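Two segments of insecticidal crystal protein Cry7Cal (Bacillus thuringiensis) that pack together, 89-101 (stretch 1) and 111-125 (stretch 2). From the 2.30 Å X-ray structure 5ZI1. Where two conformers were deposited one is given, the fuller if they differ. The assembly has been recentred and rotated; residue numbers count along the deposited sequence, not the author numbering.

Stretch 1 89-101: ALEGYTSALEAWQ
Stretch 2 111-125: LLVYERFVSTENLFK

No hydrogen bond or salt bridge crosses this contact, although the helices lie close: their axes come within 8.5 Å, and the CA atoms of Ala-96 and Val-113 are 4.9 Å apart, the shortest of the CA pairings that set the register. Small residues line the near side of stretch 1. Ala-89, Gly-92 and Ala-96 follow one another at spacings of three and four, the CB atoms of both alanines point toward stretch 2, and Gly-92 has no side chain at all.

Both stretches are helical throughout, with phi between -78° and -53° and psi between -56° and -32°, held by successive i to i+4 backbone hydrogen bonds. They run nearly antiparallel, at 157° between N-to-C directions. The register is consistent with that direction: CA of Tyr-93 is 5.2 Å from CA of Arg-116, and CA of Ala-89 is 5.6 Å from CA of Thr-120. The pairing buries 557 Å² in total.

Val-113 (chi1 p, 61°) is the knob, seated among Tyr-93, Ala-96, Leu-97 and Trp-100. Its CG2 lies 3.9 Å from Tyr-93 CE1 and 4.0 Å from Leu-97 CD1, its CG1 lies 3.9 Å from Trp-100 CB, and its CB lies 4.0 Å from Ala-96 CB. Trp-100 (chi1 t, 159°; chi2 75°) starts toward stretch 2, but the end of its side chain leads away.

Tyr-93 (chi1 t, 169°; chi2 80°) leaves its helix sideways and brings CE1 to 3.7 Å from Phe-117 CB. That CE1 also approaches the edge of the Phe-117 ring (chi1 t, 171°; chi2 84°), so the two aromatics are not stacked face to face.

Arg-116 lies across the small-residue surface, with chi1 m (-53°) and chi2 between wells at -93°. Its CG is 3.9 Å from Ala-96 CB and its CD is 3.8 Å from Gly-92 O, so aliphatic carbons make these contacts; its charge is answered within stretch 2, where NH1 forms a 2.6 Å salt bridge to Glu-115 OE1.

Thr-120 (chi1 m, -64°) behaves similarly. Its OG1 is 3.4 Å from Ala-89 O, but it donates its hydrogen bond to Arg-116 O, at 2.7 Å, on its own helix. Its CG2 packs 4.1 Å from Leu-90 CD2.

Beyond it, Leu-90 (m, t) and Phe-124 (chi1 m, -82°; chi2 -82°) both set out sideways and converge at their ends, CD1 of Leu-90 meeting CZ at the ring edge of Phe-124 at 4.2 Å. Leu-123 (t, p) places CD2 4.1 Å from Ala-89 CB.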

# COMPACT_ATOMS: atom_id res chain seq x y z
N ALA A 89 -25.79 14.00 4.54
CA ALA A 89 -26.57 12.82 4.87
C ALA A 89 -25.83 11.97 5.89
O ALA A 89 -26.44 11.46 6.84
CB ALA A 89 -26.92 12.01 3.60
N LEU A 90 -24.52 11.82 5.72
CA LEU A 90 -23.74 11.15 6.76
C LEU A 90 -23.85 11.88 8.10
O LEU A 90 -24.04 11.25 9.14
CB LEU A 90 -22.29 11.04 6.33
CG LEU A 90 -22.07 10.03 5.21
CD1 LEU A 90 -20.68 10.20 4.62
CD2 LEU A 90 -22.28 8.61 5.73
N GLU A 91 -23.74 13.21 8.09
CA GLU A 91 -23.92 13.96 9.33
C GLU A 91 -25.25 13.60 9.98
O GLU A 91 -25.30 13.25 11.16
CB GLU A 91 -23.87 15.47 9.08
CG GLU A 91 -22.51 16.02 8.72
CD GLU A 91 -22.54 17.52 8.33
OE1 GLU A 91 -23.61 18.17 8.49
OE2 GLU A 91 -21.50 18.04 7.86
N GLY A 92 -26.33 13.66 9.20
CA GLY A 92 -27.64 13.30 9.72
C GLY A 92 -27.73 11.85 10.15
O GLY A 92 -28.47 11.53 11.09
N TYR A 93 -27.00 10.96 9.49
CA TYR A 93 -27.04 9.56 9.91
C TYR A 93 -26.31 9.36 11.23
O TYR A 93 -26.85 8.73 12.16
CB TYR A 93 -26.48 8.65 8.81
CG TYR A 93 -26.26 7.23 9.30
CD1 TYR A 93 -27.31 6.32 9.39
CD2 TYR A 93 -24.99 6.81 9.71
CE1 TYR A 93 -27.09 5.02 9.87
CE2 TYR A 93 -24.77 5.54 10.17
CZ TYR A 93 -25.81 4.64 10.26
OH TYR A 93 -25.53 3.37 10.74
N THR A 94 -25.07 9.87 11.35
CA THR A 94 -24.32 9.72 12.60
C THR A 94 -25.09 10.34 13.76
O THR A 94 -25.18 9.75 14.85
CB THR A 94 -22.94 10.36 12.49
OG1 THR A 94 -23.09 11.77 12.33
CG2 THR A 94 -22.20 9.84 11.29
N SER A 95 -25.68 11.50 13.53
CA SER A 95 -26.50 12.14 14.55
C SER A 95 -27.67 11.24 14.97
O SER A 95 -27.98 11.14 16.16
CB SER A 95 -27.00 13.48 14.04
OG SER A 95 -27.84 14.11 14.98
N ALA A 96 -28.33 10.57 14.01
CA ALA A 96 -29.41 9.66 14.39
C ALA A 96 -28.87 8.38 14.99
O ALA A 96 -29.51 7.80 15.89
CB ALA A 96 -30.30 9.32 13.19
N LEU A 97 -27.72 7.91 14.51
CA LEU A 97 -27.09 6.76 15.14
C LEU A 97 -26.74 7.05 16.60
O LEU A 97 -26.85 6.18 17.46
CB LEU A 97 -25.84 6.35 14.36
CG LEU A 97 -25.23 5.01 14.77
CD1 LEU A 97 -26.29 3.90 14.77
CD2 LEU A 97 -24.08 4.66 13.84
N GLU A 98 -26.35 8.29 16.90
CA GLU A 98 -26.00 8.65 18.26
C GLU A 98 -27.23 8.74 19.15
O GLU A 98 -27.24 8.22 20.27
CB GLU A 98 -25.22 9.96 18.27
CG GLU A 98 -24.44 10.19 19.55
CD GLU A 98 -23.41 11.29 19.38
OE1 GLU A 98 -22.58 11.45 20.31
OE2 GLU A 98 -23.42 11.98 18.33
N ALA A 99 -28.29 9.38 18.65
CA ALA A 99 -29.54 9.47 19.42
C ALA A 99 -30.09 8.09 19.74
O ALA A 99 -30.64 7.88 20.83
CB ALA A 99 -30.58 10.29 18.65
N TRP A 100 -29.97 7.14 18.82
CA TRP A 100 -30.50 5.81 19.08
C TRP A 100 -29.62 5.06 20.07
O TRP A 100 -30.12 4.40 20.98
CB TRP A 100 -30.63 5.02 17.77
CG TRP A 100 -30.69 3.53 18.02
CD1 TRP A 100 -31.75 2.82 18.51
CD2 TRP A 100 -29.64 2.58 17.79
NE1 TRP A 100 -31.42 1.49 18.61
CE2 TRP A 100 -30.13 1.32 18.18
CE3 TRP A 100 -28.34 2.68 17.31
CZ2 TRP A 100 -29.35 0.17 18.09
CZ3 TRP A 100 -27.57 1.53 17.22
CH2 TRP A 100 -28.08 0.29 17.61
N GLN A 101 -28.30 5.17 19.89
CA GLN A 101 -27.37 4.48 20.77
C GLN A 101 -27.55 4.89 22.23
O GLN A 101 -27.39 4.07 23.14
CB GLN A 101 -25.94 4.75 20.28
CG GLN A 101 -24.88 4.71 21.34
CD GLN A 101 -24.40 3.31 21.62
OE1 GLN A 101 -25.15 2.33 21.50
NE2 GLN A 101 -23.11 3.20 21.98
N LEU A 111 -36.79 3.92 14.53
CA LEU A 111 -37.31 4.32 13.24
C LEU A 111 -36.41 5.35 12.59
O LEU A 111 -36.01 5.17 11.44
CB LEU A 111 -38.73 4.86 13.37
CG LEU A 111 -39.84 3.82 13.28
CD1 LEU A 111 -39.47 2.48 13.93
CD2 LEU A 111 -41.12 4.37 13.87
N LEU A 112 -35.99 6.37 13.36
CA LEU A 112 -35.28 7.52 12.81
C LEU A 112 -33.92 7.13 12.24
O LEU A 112 -33.52 7.64 11.20
CB LEU A 112 -35.11 8.61 13.87
CG LEU A 112 -36.35 9.49 14.05
CD1 LEU A 112 -36.24 10.26 15.35
CD2 LEU A 112 -36.53 10.43 12.86
N VAL A 113 -33.20 6.23 12.90
CA VAL A 113 -31.88 5.90 12.37
C VAL A 113 -32.01 4.95 11.19
O VAL A 113 -31.24 5.06 10.23
CB VAL A 113 -30.94 5.37 13.47
CG1 VAL A 113 -31.48 4.08 14.10
CG2 VAL A 113 -29.55 5.17 12.91
N TYR A 114 -33.01 4.05 11.21
CA TYR A 114 -33.32 3.24 10.03
C TYR A 114 -33.58 4.11 8.81
O TYR A 114 -33.04 3.83 7.72
CB TYR A 114 -34.51 2.33 10.28
CG TYR A 114 -34.99 1.60 9.03
CD1 TYR A 114 -34.47 0.37 8.70
CD2 TYR A 114 -35.95 2.14 8.19
CE1 TYR A 114 -34.86 -0.30 7.57
CE2 TYR A 114 -36.36 1.47 7.06
CZ TYR A 114 -35.82 0.24 6.76
OH TYR A 114 -36.24 -0.45 5.63
N GLU A 115 -34.42 5.15 8.95
CA GLU A 115 -34.73 6.02 7.81
C GLU A 115 -33.52 6.75 7.28
O GLU A 115 -33.36 6.84 6.07
CB GLU A 115 -35.77 7.03 8.27
CG GLU A 115 -36.36 7.87 7.14
CD GLU A 115 -36.12 9.34 7.33
OE1 GLU A 115 -35.03 9.80 6.94
OE2 GLU A 115 -37.01 10.04 7.87
N ARG A 116 -32.70 7.36 8.16
CA ARG A 116 -31.48 8.01 7.70
C ARG A 116 -30.54 7.03 7.03
O ARG A 116 -29.84 7.41 6.08
CB ARG A 116 -30.76 8.73 8.84
CG ARG A 116 -31.65 9.67 9.60
CD ARG A 116 -31.56 11.07 9.01
NE ARG A 116 -32.37 11.99 9.81
CZ ARG A 116 -33.65 12.25 9.58
NH1 ARG A 116 -34.27 11.69 8.54
NH2 ARG A 116 -34.30 13.08 10.38
N PHE A 117 -30.53 5.77 7.48
CA PHE A 117 -29.63 4.81 6.86
C PHE A 117 -30.03 4.54 5.41
O PHE A 117 -29.21 4.68 4.50
CB PHE A 117 -29.59 3.50 7.66
CG PHE A 117 -28.84 2.41 6.94
CD1 PHE A 117 -27.47 2.33 7.05
CD2 PHE A 117 -29.50 1.52 6.11
CE1 PHE A 117 -26.76 1.35 6.36
CE2 PHE A 117 -28.80 0.54 5.41
CZ PHE A 117 -27.44 0.45 5.54
N VAL A 118 -31.28 4.12 5.19
CA VAL A 118 -31.65 3.75 3.82
C VAL A 118 -31.70 4.98 2.93
O VAL A 118 -31.32 4.91 1.75
CB VAL A 118 -32.97 2.95 3.78
CG1 VAL A 118 -32.95 1.78 4.77
CG2 VAL A 118 -34.16 3.84 4.04
N SER A 119 -32.09 6.14 3.47
CA SER A 119 -32.00 7.34 2.65
C SER A 119 -30.56 7.70 2.34
O SER A 119 -30.27 8.17 1.23
CB SER A 119 -32.73 8.51 3.32
OG SER A 119 -32.14 8.85 4.57
N THR A 120 -29.62 7.47 3.28
CA THR A 120 -28.23 7.84 2.99
C THR A 120 -27.60 6.83 2.04
O THR A 120 -26.83 7.20 1.15
CB THR A 120 -27.40 7.94 4.28
OG1 THR A 120 -27.90 8.99 5.10
CG2 THR A 120 -25.95 8.24 3.96
N GLU A 121 -27.94 5.55 2.20
CA GLU A 121 -27.38 4.52 1.33
C GLU A 121 -27.91 4.67 -0.09
O GLU A 121 -27.17 4.40 -1.05
CB GLU A 121 -27.69 3.13 1.91
CG GLU A 121 -26.82 2.01 1.35
CD GLU A 121 -27.30 1.51 -0.02
OE1 GLU A 121 -28.53 1.52 -0.25
OE2 GLU A 121 -26.45 1.10 -0.85
N ASN A 122 -29.16 5.11 -0.25
CA ASN A 122 -29.67 5.42 -1.57
C ASN A 122 -28.93 6.60 -2.20
O ASN A 122 -28.69 6.60 -3.41
CB ASN A 122 -31.18 5.68 -1.51
CG ASN A 122 -32.02 4.37 -1.43
OD1 ASN A 122 -31.54 3.28 -1.76
ND2 ASN A 122 -33.26 4.49 -1.00
N LEU A 123 -28.52 7.59 -1.40
CA LEU A 123 -27.75 8.69 -1.97
C LEU A 123 -26.47 8.17 -2.60
O LEU A 123 -26.09 8.60 -3.70
CB LEU A 123 -27.43 9.76 -0.92
CG LEU A 123 -26.85 11.07 -1.51
CD1 LEU A 123 -27.71 11.52 -2.68
CD2 LEU A 123 -26.76 12.19 -0.49
N PHE A 124 -25.79 7.23 -1.95
CA PHE A 124 -24.60 6.66 -2.56
C PHE A 124 -24.94 6.00 -3.89
O PHE A 124 -24.27 6.24 -4.90
CB PHE A 124 -23.92 5.68 -1.59
CG PHE A 124 -23.03 6.34 -0.56
CD1 PHE A 124 -21.73 6.72 -0.87
CD2 PHE A 124 -23.49 6.60 0.72
CE1 PHE A 124 -20.91 7.33 0.08
CE2 PHE A 124 -22.69 7.20 1.68
CZ PHE A 124 -21.39 7.57 1.36
N LYS A 125 -25.99 5.17 -3.93
CA LYS A 125 -26.41 4.58 -5.20
C LYS A 125 -26.64 5.65 -6.24
O LYS A 125 -26.10 5.58 -7.35
CB LYS A 125 -27.66 3.74 -5.02
CG LYS A 125 -27.45 2.49 -4.25
CD LYS A 125 -28.80 1.84 -3.97
CE LYS A 125 -28.62 0.54 -3.20
NZ LYS A 125 -29.80 0.34 -2.32